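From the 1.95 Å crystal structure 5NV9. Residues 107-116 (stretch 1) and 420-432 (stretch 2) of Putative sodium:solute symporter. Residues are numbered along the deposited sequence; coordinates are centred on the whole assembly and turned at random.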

# COMPACT_ATOMS: atom_id res chain seq x y z
N SER A 107 6.62 -13.37 -10.13
CA SER A 107 6.44 -11.90 -10.32
C SER A 107 5.28 -11.64 -11.29
O SER A 107 5.20 -12.26 -12.32
N ALA A 108 4.42 -10.69 -10.96
CA ALA A 108 3.33 -10.27 -11.84
C ALA A 108 3.76 -9.88 -13.24
O ALA A 108 2.99 -10.11 -14.24
N TYR A 109 4.99 -9.35 -13.34
CA TYR A 109 5.52 -8.73 -14.60
C TYR A 109 5.88 -9.80 -15.64
O TYR A 109 6.03 -9.53 -16.84
N GLU A 110 5.94 -11.05 -15.20
CA GLU A 110 6.08 -12.19 -16.12
C GLU A 110 4.94 -12.25 -17.09
O GLU A 110 5.13 -12.67 -18.22
N TYR A 111 3.74 -11.87 -16.66
CA TYR A 111 2.62 -11.79 -17.59
C TYR A 111 2.97 -10.91 -18.83
O TYR A 111 2.62 -11.27 -19.97
N LEU A 112 3.64 -9.76 -18.59
CA LEU A 112 3.97 -8.81 -19.63
C LEU A 112 4.96 -9.37 -20.67
O LEU A 112 4.83 -9.04 -21.85
N GLU A 113 5.88 -10.23 -20.25
CA GLU A 113 6.73 -10.90 -21.20
C GLU A 113 5.91 -11.94 -21.95
O GLU A 113 6.01 -12.01 -23.18
N ALA A 114 5.10 -12.72 -21.27
CA ALA A 114 4.23 -13.68 -21.96
C ALA A 114 3.27 -13.05 -22.98
O ALA A 114 3.02 -13.63 -24.01
N ARG A 115 2.73 -11.86 -22.67
CA ARG A 115 1.74 -11.19 -23.52
C ARG A 115 2.41 -10.36 -24.60
O ARG A 115 1.89 -10.28 -25.73
N PHE A 116 3.54 -9.72 -24.23
CA PHE A 116 4.25 -8.77 -25.04
C PHE A 116 5.70 -9.21 -25.24
O PHE A 116 5.99 -10.21 -25.96
N GLY A 420 -1.26 0.74 -17.32
CA GLY A 420 -1.78 0.73 -18.69
C GLY A 420 -1.37 -0.51 -19.50
O GLY A 420 -2.12 -1.03 -20.33
N LEU A 421 -0.11 -0.93 -19.31
CA LEU A 421 0.40 -2.10 -19.94
C LEU A 421 -0.44 -3.32 -19.66
O LEU A 421 -0.66 -4.08 -20.58
N PHE A 422 -0.87 -3.52 -18.39
CA PHE A 422 -1.75 -4.60 -18.04
C PHE A 422 -3.13 -4.47 -18.67
O PHE A 422 -3.70 -5.47 -19.12
N MSE A 423 -3.69 -3.28 -18.66
CA MSE A 423 -5.02 -3.05 -19.26
C MSE A 423 -5.00 -3.33 -20.73
O MSE A 423 -5.87 -4.01 -21.28
N LEU A 424 -3.93 -2.89 -21.36
CA LEU A 424 -3.72 -3.08 -22.83
C LEU A 424 -3.57 -4.56 -23.19
O LEU A 424 -4.26 -5.07 -24.05
N GLY A 425 -2.71 -5.28 -22.45
CA GLY A 425 -2.55 -6.71 -22.70
C GLY A 425 -3.82 -7.49 -22.46
O GLY A 425 -4.15 -8.42 -23.21
N ILE A 426 -4.50 -7.15 -21.38
CA ILE A 426 -5.65 -7.93 -20.95
C ILE A 426 -6.84 -7.62 -21.83
O ILE A 426 -7.57 -8.51 -22.17
N PHE A 427 -7.05 -6.38 -22.22
CA PHE A 427 -8.30 -6.03 -22.92
C PHE A 427 -8.23 -5.74 -24.42
O PHE A 427 -9.25 -5.64 -25.06
N VAL A 428 -7.03 -5.61 -24.97
CA VAL A 428 -6.87 -5.24 -26.37
C VAL A 428 -6.12 -6.34 -27.07
O VAL A 428 -4.88 -6.38 -27.05
N LYS A 429 -6.86 -7.28 -27.65
CA LYS A 429 -6.25 -8.48 -28.26
C LYS A 429 -5.19 -8.15 -29.32
O LYS A 429 -4.20 -8.86 -29.48
N ARG A 430 -5.35 -7.07 -30.05
CA ARG A 430 -4.42 -6.80 -31.15
C ARG A 430 -3.14 -6.10 -30.71
O ARG A 430 -2.19 -6.03 -31.47
N ALA A 431 -3.11 -5.62 -29.48
CA ALA A 431 -1.93 -4.97 -29.02
C ALA A 431 -0.82 -5.96 -29.06
O ALA A 431 -1.05 -7.16 -28.85
N ASN A 432 0.42 -5.47 -29.28
CA ASN A 432 1.55 -6.35 -29.46
C ASN A 432 2.77 -5.70 -28.83
O ASN A 432 2.68 -4.59 -28.29

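R115 supplies the hydrogen bonds between the stretches. Its CA-to-CB bond points toward stretch 2, and with chi1 t, chi2 p and chi3 t the guanidinium reaches the end of helix 420-427. R115 NE donates to the carbonyl G425 O at 2.8 Å. R115 NH1 and NH2 both donate to A431 O, each at 3.0 Å. R115 NH2 also lies 2.8 Å from V428 O. G425 O and A431 O both sit near the guanidinium plane. By bonding to both, R115 ties the last turn of the helix to the turn from V428 to A431.

Y111 (chi1 t) also points toward stretch 2. Its OH lies 3.1 Å from G425 C and 3.2 Å from I426 CD1, without a hydrogen bond to G425 O. G425 has no side chain, and a CB there would clash with Y111 OH and R115 CG.

F422 (chi1 m) fills the other end of the contact. L112 (m, t) covers one face of its ring, with CD2 4.0 Å from the ring centroid. The Y111 ring is nearly parallel but slid aside. Y109 (m) meets F422 rim to rim, CD1 to CZ at 3.6 Å. L112 CD2 also touches L421 CB at 4.0 Å.

F116 (m) starts sideways, but its ring comes nearer. Its CZ lies 3.4 Å from G425 CA and 3.9 Å from L424 CD2, and its CE1 is 3.9 Å from A431 CB.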

# COMPACT_ATOMS: atom_id res chain seq x y z
CB SER A 107 7.72 -11.27 -10.87
OG SER A 107 7.55 -9.92 -11.22
CB ALA A 108 2.58 -9.11 -11.19
CB TYR A 109 6.60 -7.69 -14.28
CG TYR A 109 6.08 -6.76 -13.22
CD1 TYR A 109 4.92 -5.99 -13.46
CD2 TYR A 109 6.61 -6.78 -11.90
CE1 TYR A 109 4.36 -5.21 -12.44
CE2 TYR A 109 6.06 -5.99 -10.88
CZ TYR A 109 4.91 -5.24 -11.13
OH TYR A 109 4.35 -4.49 -10.11
CB GLU A 110 6.10 -13.54 -15.36
CG GLU A 110 7.32 -13.77 -14.49
CD GLU A 110 7.18 -14.95 -13.50
OE1 GLU A 110 6.51 -15.96 -13.78
OE2 GLU A 110 7.77 -14.87 -12.41
CB TYR A 111 1.34 -11.27 -16.90
CG TYR A 111 0.30 -10.84 -17.88
CD1 TYR A 111 -0.50 -11.79 -18.50
CD2 TYR A 111 0.16 -9.48 -18.26
CE1 TYR A 111 -1.43 -11.42 -19.46
CE2 TYR A 111 -0.74 -9.10 -19.23
CZ TYR A 111 -1.54 -10.07 -19.83
OH TYR A 111 -2.48 -9.71 -20.77
CB LEU A 112 4.50 -7.49 -19.08
CG LEU A 112 3.56 -6.65 -18.17
CD1 LEU A 112 4.28 -5.43 -17.63
CD2 LEU A 112 2.25 -6.27 -18.86
CB GLU A 113 7.98 -11.53 -20.60
CG GLU A 113 8.75 -12.36 -21.60
CD GLU A 113 10.23 -12.49 -21.31
OE1 GLU A 113 10.69 -12.30 -20.16
OE2 GLU A 113 10.97 -12.76 -22.28
CB ALA A 114 3.43 -14.49 -20.95
CB ARG A 115 0.88 -10.25 -22.62
CG ARG A 115 -0.11 -9.38 -23.35
CD ARG A 115 -1.11 -10.26 -24.12
NE ARG A 115 -2.06 -9.43 -24.82
CZ ARG A 115 -1.85 -8.90 -26.01
NH1 ARG A 115 -0.73 -9.14 -26.65
NH2 ARG A 115 -2.77 -8.11 -26.56
CB PHE A 116 4.16 -7.35 -24.40
CG PHE A 116 2.76 -6.78 -24.40
CD1 PHE A 116 2.00 -6.78 -25.55
CD2 PHE A 116 2.22 -6.20 -23.24
CE1 PHE A 116 0.70 -6.25 -25.56
CE2 PHE A 116 0.97 -5.65 -23.25
CZ PHE A 116 0.19 -5.69 -24.40
CB LEU A 421 1.85 -2.37 -19.57
CG LEU A 421 2.91 -1.44 -20.18
CD1 LEU A 421 4.26 -1.56 -19.46
CD2 LEU A 421 3.12 -1.74 -21.65
CB PHE A 422 -1.87 -4.85 -16.46
CG PHE A 422 -0.63 -5.47 -15.84
CD1 PHE A 422 0.42 -4.70 -15.47
CD2 PHE A 422 -0.52 -6.84 -15.69
CE1 PHE A 422 1.57 -5.26 -14.92
CE2 PHE A 422 0.60 -7.41 -15.14
CZ PHE A 422 1.65 -6.62 -14.76
CB MSE A 423 -5.47 -1.60 -19.06
CG MSE A 423 -5.68 -1.24 -17.60
SE MSE A 423 -6.33 0.61 -17.37
CE MSE A 423 -7.98 0.24 -18.33
CB LEU A 424 -2.48 -2.31 -23.27
CG LEU A 424 -2.12 -2.40 -24.76
CD1 LEU A 424 -3.12 -1.60 -25.53
CD2 LEU A 424 -0.72 -1.93 -25.05
CB ILE A 426 -5.96 -7.75 -19.40
CG1 ILE A 426 -4.87 -8.41 -18.51
CG2 ILE A 426 -7.35 -8.28 -19.02
CD1 ILE A 426 -4.76 -9.93 -18.56
CB PHE A 427 -8.96 -4.87 -22.20
CG PHE A 427 -9.40 -5.23 -20.79
CD1 PHE A 427 -10.46 -6.09 -20.61
CD2 PHE A 427 -8.69 -4.77 -19.68
CE1 PHE A 427 -10.88 -6.45 -19.33
CE2 PHE A 427 -9.11 -5.11 -18.40
CZ PHE A 427 -10.21 -5.95 -18.22
CB VAL A 428 -6.12 -3.93 -26.44
CG1 VAL A 428 -6.04 -3.47 -27.86
CG2 VAL A 428 -6.83 -2.89 -25.57
CB LYS A 429 -7.35 -9.37 -28.87
CG LYS A 429 -6.80 -10.63 -29.56
CD LYS A 429 -7.90 -11.63 -29.94
CE LYS A 429 -7.36 -12.76 -30.85
NZ LYS A 429 -6.60 -13.77 -30.08
CB ARG A 430 -5.08 -5.99 -32.25
CG ARG A 430 -5.84 -6.88 -33.19
CD ARG A 430 -7.28 -6.99 -32.75
NE ARG A 430 -7.80 -5.64 -32.54
CZ ARG A 430 -8.12 -5.08 -31.36
NH1 ARG A 430 -8.06 -5.79 -30.25
NH2 ARG A 430 -8.54 -3.79 -31.31
CB ALA A 431 -2.13 -4.44 -27.60
CB ASN A 432 1.73 -6.66 -31.00
CG ASN A 432 1.71 -5.40 -31.86
OD1 ASN A 432 2.42 -4.44 -31.55
ND2 ASN A 432 0.92 -5.40 -32.97